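Long-range contacts in endo-b-1,4-glucanase (Nasutitermes takasagoensis, PDB 1KSC), which probably catalyses the endohydrolysis of beta-1,4-glucosidic linkages in cellulose and related beta-glucans as a calcium-binding member of glycosyl hydrolase family 9: residues E214-A219 with S237-F242; N204-A209 with L251-K256. One frame throughout, in Å; residues are numbered along the deposited sequence.

Contact 1: residues E214-A219 with S237-F242. With CA (calcium ion), chain B.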
# COMPACT_ATOMS: atom_id res chain seq x y z
N GLU A 214 13.49 0.20 6.98
CA GLU A 214 13.40 0.01 5.53
C GLU A 214 14.69 -0.60 4.98
O GLU A 214 14.66 -1.34 4.00
CB GLU A 214 13.13 1.33 4.81
CG GLU A 214 11.68 1.80 4.81
CD GLU A 214 11.24 2.35 6.16
OE1 GLU A 214 12.11 2.76 6.95
OE2 GLU A 214 10.01 2.39 6.42
N LEU A 215 15.82 -0.27 5.59
CA LEU A 215 17.09 -0.82 5.11
C LEU A 215 17.12 -2.33 5.31
O LEU A 215 17.56 -3.08 4.44
CB LEU A 215 18.28 -0.16 5.83
CG LEU A 215 18.58 1.30 5.46
CD1 LEU A 215 19.72 1.82 6.32
CD2 LEU A 215 18.93 1.40 3.98
N VAL A 216 16.63 -2.79 6.47
CA VAL A 216 16.60 -4.22 6.74
C VAL A 216 15.56 -4.89 5.84
O VAL A 216 15.79 -5.96 5.29
CB VAL A 216 16.23 -4.50 8.22
CG1 VAL A 216 16.33 -5.98 8.50
CG2 VAL A 216 17.16 -3.71 9.15
N TRP A 217 14.42 -4.22 5.69
CA TRP A 217 13.30 -4.68 4.86
C TRP A 217 13.80 -4.89 3.43
O TRP A 217 13.56 -5.94 2.82
CB TRP A 217 12.20 -3.61 4.92
CG TRP A 217 10.92 -3.82 4.12
CD1 TRP A 217 10.39 -2.95 3.20
CD2 TRP A 217 9.93 -4.85 4.30
NE1 TRP A 217 9.14 -3.37 2.81
CE2 TRP A 217 8.83 -4.53 3.47
CE3 TRP A 217 9.86 -6.01 5.09
CZ2 TRP A 217 7.68 -5.32 3.40
CZ3 TRP A 217 8.72 -6.80 5.02
CH2 TRP A 217 7.64 -6.45 4.18
N ALA A 218 14.50 -3.89 2.90
CA ALA A 218 15.02 -3.96 1.54
C ALA A 218 16.05 -5.06 1.35
O ALA A 218 16.01 -5.80 0.35
CB ALA A 218 15.62 -2.61 1.15
N ALA A 219 16.99 -5.17 2.28
CA ALA A 219 18.02 -6.20 2.19
C ALA A 219 17.39 -7.59 2.22
O ALA A 219 17.77 -8.48 1.46
CB ALA A 219 19.03 -6.06 3.32
N SER A 237 22.66 -8.26 9.88
CA SER A 237 23.64 -7.42 10.54
C SER A 237 22.98 -6.11 10.97
O SER A 237 23.16 -5.65 12.10
CB SER A 237 24.81 -7.13 9.59
OG SER A 237 25.80 -6.34 10.22
N LEU A 238 22.22 -5.51 10.06
CA LEU A 238 21.53 -4.26 10.35
C LEU A 238 20.43 -4.48 11.37
O LEU A 238 20.20 -3.63 12.24
CB LEU A 238 20.95 -3.66 9.06
CG LEU A 238 21.95 -3.24 7.98
CD1 LEU A 238 21.19 -2.65 6.79
CD2 LEU A 238 22.93 -2.22 8.54
N TYR A 239 19.74 -5.61 11.27
CA TYR A 239 18.66 -5.93 12.20
C TYR A 239 19.21 -5.88 13.62
O TYR A 239 18.59 -5.29 14.52
CB TYR A 239 18.10 -7.33 11.90
CG TYR A 239 16.92 -7.73 12.77
CD1 TYR A 239 17.10 -8.23 14.06
CD2 TYR A 239 15.61 -7.62 12.29
CE1 TYR A 239 16.01 -8.61 14.85
CE2 TYR A 239 14.52 -7.99 13.07
CZ TYR A 239 14.72 -8.48 14.35
OH TYR A 239 13.64 -8.85 15.12
N ASP A 240 20.37 -6.49 13.82
CA ASP A 240 21.00 -6.51 15.14
C ASP A 240 21.54 -5.14 15.53
O ASP A 240 21.33 -4.67 16.64
CB ASP A 240 22.15 -7.53 15.18
CG ASP A 240 21.67 -8.95 15.00
OD1 ASP A 240 20.55 -9.28 15.47
OD2 ASP A 240 22.41 -9.76 14.41
N GLU A 241 22.24 -4.49 14.60
CA GLU A 241 22.80 -3.17 14.86
C GLU A 241 21.73 -2.17 15.28
O GLU A 241 21.89 -1.44 16.26
CB GLU A 241 23.53 -2.64 13.62
CG GLU A 241 24.36 -1.39 13.90
CD GLU A 241 24.78 -0.67 12.63
OE1 GLU A 241 25.13 -1.34 11.64
OE2 GLU A 241 24.78 0.58 12.64
N PHE A 242 20.64 -2.14 14.53
CA PHE A 242 19.54 -1.22 14.79
C PHE A 242 18.64 -1.69 15.94
O PHE A 242 17.79 -0.95 16.42
CB PHE A 242 18.71 -1.05 13.51
CG PHE A 242 19.49 -0.49 12.34
CD1 PHE A 242 19.07 -0.73 11.04
CD2 PHE A 242 20.62 0.29 12.55
CE1 PHE A 242 19.77 -0.20 9.95
CE2 PHE A 242 21.33 0.83 11.47
CZ PHE A 242 20.90 0.58 10.17
CA CA B . 10.43 3.27 8.66
O HOH W 1 9.60 5.44 7.92
O HOH W 2 9.65 3.76 10.93

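Contact 2: residues N204-A209 with L251-K256. With CA (calcium ion), chain B.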
# COMPACT_ATOMS: atom_id res chain seq x y z
N ASN A 204 4.74 16.89 5.80
CA ASN A 204 3.45 17.17 6.41
C ASN A 204 2.35 16.22 5.94
O ASN A 204 1.18 16.40 6.29
CB ASN A 204 3.06 18.62 6.14
CG ASN A 204 4.05 19.60 6.74
OD1 ASN A 204 4.27 19.61 7.95
ND2 ASN A 204 4.66 20.41 5.89
N PHE A 205 2.73 15.21 5.17
CA PHE A 205 1.78 14.24 4.64
C PHE A 205 2.20 12.79 4.93
O PHE A 205 1.40 11.99 5.41
CB PHE A 205 1.62 14.46 3.13
CG PHE A 205 1.12 15.83 2.78
CD1 PHE A 205 -0.21 16.18 2.99
CD2 PHE A 205 2.00 16.80 2.28
CE1 PHE A 205 -0.66 17.47 2.70
CE2 PHE A 205 1.56 18.09 1.99
CZ PHE A 205 0.23 18.43 2.21
N TYR A 206 3.45 12.48 4.63
CA TYR A 206 3.99 11.14 4.86
C TYR A 206 5.40 11.22 5.42
O TYR A 206 6.35 10.70 4.84
CB TYR A 206 3.97 10.33 3.55
CG TYR A 206 2.59 9.85 3.18
CD1 TYR A 206 2.03 8.74 3.80
CD2 TYR A 206 1.83 10.53 2.23
CE1 TYR A 206 0.73 8.32 3.50
CE2 TYR A 206 0.53 10.13 1.92
CZ TYR A 206 -0.01 9.02 2.56
OH TYR A 206 -1.29 8.61 2.26
N ALA A 207 5.53 11.90 6.55
CA ALA A 207 6.84 12.04 7.18
C ALA A 207 7.34 10.68 7.62
O ALA A 207 6.58 9.85 8.11
CB ALA A 207 6.74 12.97 8.39
N SER A 208 8.64 10.45 7.45
CA SER A 208 9.21 9.17 7.85
C SER A 208 9.65 9.27 9.31
O SER A 208 10.26 10.25 9.71
CB SER A 208 10.41 8.83 6.98
OG SER A 208 11.05 7.66 7.46
N ALA A 209 9.34 8.24 10.09
CA ALA A 209 9.72 8.23 11.50
C ALA A 209 11.15 7.72 11.68
O ALA A 209 11.88 8.20 12.54
CB ALA A 209 8.76 7.34 12.29
N LEU A 251 2.95 -3.13 11.15
CA LEU A 251 3.26 -3.05 9.72
C LEU A 251 2.36 -2.01 9.08
O LEU A 251 1.14 -2.09 9.18
CB LEU A 251 3.03 -4.39 9.03
CG LEU A 251 3.17 -4.32 7.50
CD1 LEU A 251 4.60 -3.97 7.13
CD2 LEU A 251 2.76 -5.64 6.88
N ASN A 252 2.98 -1.03 8.44
CA ASN A 252 2.26 0.03 7.74
C ASN A 252 3.27 0.79 6.90
O ASN A 252 4.46 0.50 6.96
CB ASN A 252 1.54 0.95 8.73
CG ASN A 252 2.46 1.54 9.76
OD1 ASN A 252 3.37 2.31 9.44
ND2 ASN A 252 2.24 1.18 11.02
N TRP A 253 2.81 1.76 6.11
CA TRP A 253 3.71 2.52 5.24
C TRP A 253 4.92 3.14 5.93
O TRP A 253 5.95 3.36 5.29
CB TRP A 253 2.94 3.62 4.50
CG TRP A 253 2.40 4.69 5.39
CD1 TRP A 253 1.16 4.75 5.94
CD2 TRP A 253 3.11 5.85 5.87
NE1 TRP A 253 1.04 5.87 6.74
CE2 TRP A 253 2.22 6.56 6.71
CE3 TRP A 253 4.40 6.35 5.67
CZ2 TRP A 253 2.59 7.75 7.36
CZ3 TRP A 253 4.77 7.53 6.32
CH2 TRP A 253 3.86 8.22 7.15
N ASP A 254 4.79 3.42 7.22
CA ASP A 254 5.86 4.06 7.99
C ASP A 254 6.79 3.06 8.68
O ASP A 254 8.01 3.24 8.70
CB ASP A 254 5.24 4.99 9.03
CG ASP A 254 6.23 5.98 9.61
OD1 ASP A 254 5.88 6.65 10.61
OD2 ASP A 254 7.35 6.12 9.07
N SER A 255 6.21 2.00 9.25
CA SER A 255 6.98 0.99 9.96
C SER A 255 6.91 -0.39 9.32
O SER A 255 5.82 -0.90 9.05
CB SER A 255 6.50 0.91 11.41
OG SER A 255 7.22 -0.09 12.12
N LYS A 256 8.07 -0.99 9.10
CA LYS A 256 8.13 -2.31 8.48
C LYS A 256 8.52 -3.39 9.49
O LYS A 256 8.64 -4.56 9.14
CB LYS A 256 9.16 -2.29 7.34
CG LYS A 256 9.05 -1.06 6.44
CD LYS A 256 7.72 -1.04 5.70
CE LYS A 256 7.15 0.37 5.61
NZ LYS A 256 8.04 1.33 4.90
CA CA B . 10.43 3.27 8.66
O HOH W 3 5.78 9.19 10.57
O HOH W 1 9.60 5.44 7.92
O HOH W 2 9.65 3.76 10.93

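Contact 1: residues E214-A219 with S237-F242
Val216 reaches across from helix 212-226 and sets both of its methyls against helix 229-242, which follows it after a short turn and runs back antiparallel. The axes of the two short segments approach to 9.2 Å, their N-to-C directions 163° apart, an ordinary spacing for helices with mid-sized side chains between them. Packing is densest round CG2 of Val216. Lying beside the backbone N and anti to the carbonyl carbon, this methyl lies against the partner helix, with Leu238 CB 3.8 Å from it and Tyr239 N equally near; Phe242 CD1, at 4.0 Å, approaches it obliquely. The other methyl, CG1, is anti to the backbone N (chi1 -175°) and meets the rim of the Tyr239 ring near its plane, with Tyr239 CB 4.1 Å away. A compact beta-branched residue suits this place, since its two short branches divide the work, CG2 reaching Leu238, the backbone of Tyr239 and Phe242, CG1 the side chain of Tyr239. With an alanine here both methyls go, which would probably open a gap between Leu238 CB and the Phe242 ring and cost Tyr239 CB its contact with CG1. Leu215 packs more loosely: its CB touches Leu238 CD1 at 3.9 Å, and its CD1 comes to Phe242 CE1 at 4.2 Å, the two side chains crossing at about a right angle. Beyond this apolar seam, Ser237, Asp240 and Glu241 lie on the exposed side of helix 229-242, where polar groups can meet water. Helix 257-268 adds Val260 against Val216. The seam is purely apolar, held by shape and burial, whereas Glu214 binds calcium through both carboxylate oxygens without touching residues 237-242; metal site and apolar seam are thus separate.

Contact 2: residues N204-A209 with L251-K256
Neither segment forms regular helix or strand; the two loops come nearest at Ser208 and Asp254, whose CA atoms lie 6.1 Å apart. Asn252 shapes its loop as an Asx turn: its OD1 accepts from the backbone N of Asp254 in the carbonyl plane, and from that of Ser255 from above it. Between the segments, Ala209 N donates to the syn lone pair of Asp254 OD2 over 3.1 Å, nearly straight at 165°. The small Ala209 side chain lets the carboxylate close in, with CB 3.4 Å from Asp254 OD1. Water 3 joins that oxygen to Ala207 O, while water 1 donates to both Asp254 OD2 and Ser208 OG and also binds calcium; Ser208 OG hydrogen-bonds Asp150 as well. Tyr206 and Trp253 form an edge-to-face pair, planes at 82°: Tyr206 CD1 stands over the indole face, 3.6 Å from Trp253 CE2. Asp254 CB lies over the opposite indole face, toward its rim. The phenol suits its place, for Tyr206 OH bonds Asp54. Asp254 thus works at two levels, its backbone O binding calcium directly and its carboxylate holding a metal-bound water and the facing loop.

The two contacts meet at one calcium ion, although their centres lie about 17 Å apart. Along the chain, contact 1 is nested inside the loop that contact 2 closes, so the helical hairpin is an excursion between the two loops. Contact 1 supplies a side-chain ligand through Glu214 and contact 2 a backbone one; Asp210 and Asp213, from the stretch joining residues 204-209 to residues 214-219, add further ligands, and waters 1 and 2 are common to both contacts. A salt bridge ties them directly: Lys256 NZ lies 2.7 Å from Glu214 OE2, probably offsetting some of the negative charge gathered round the metal.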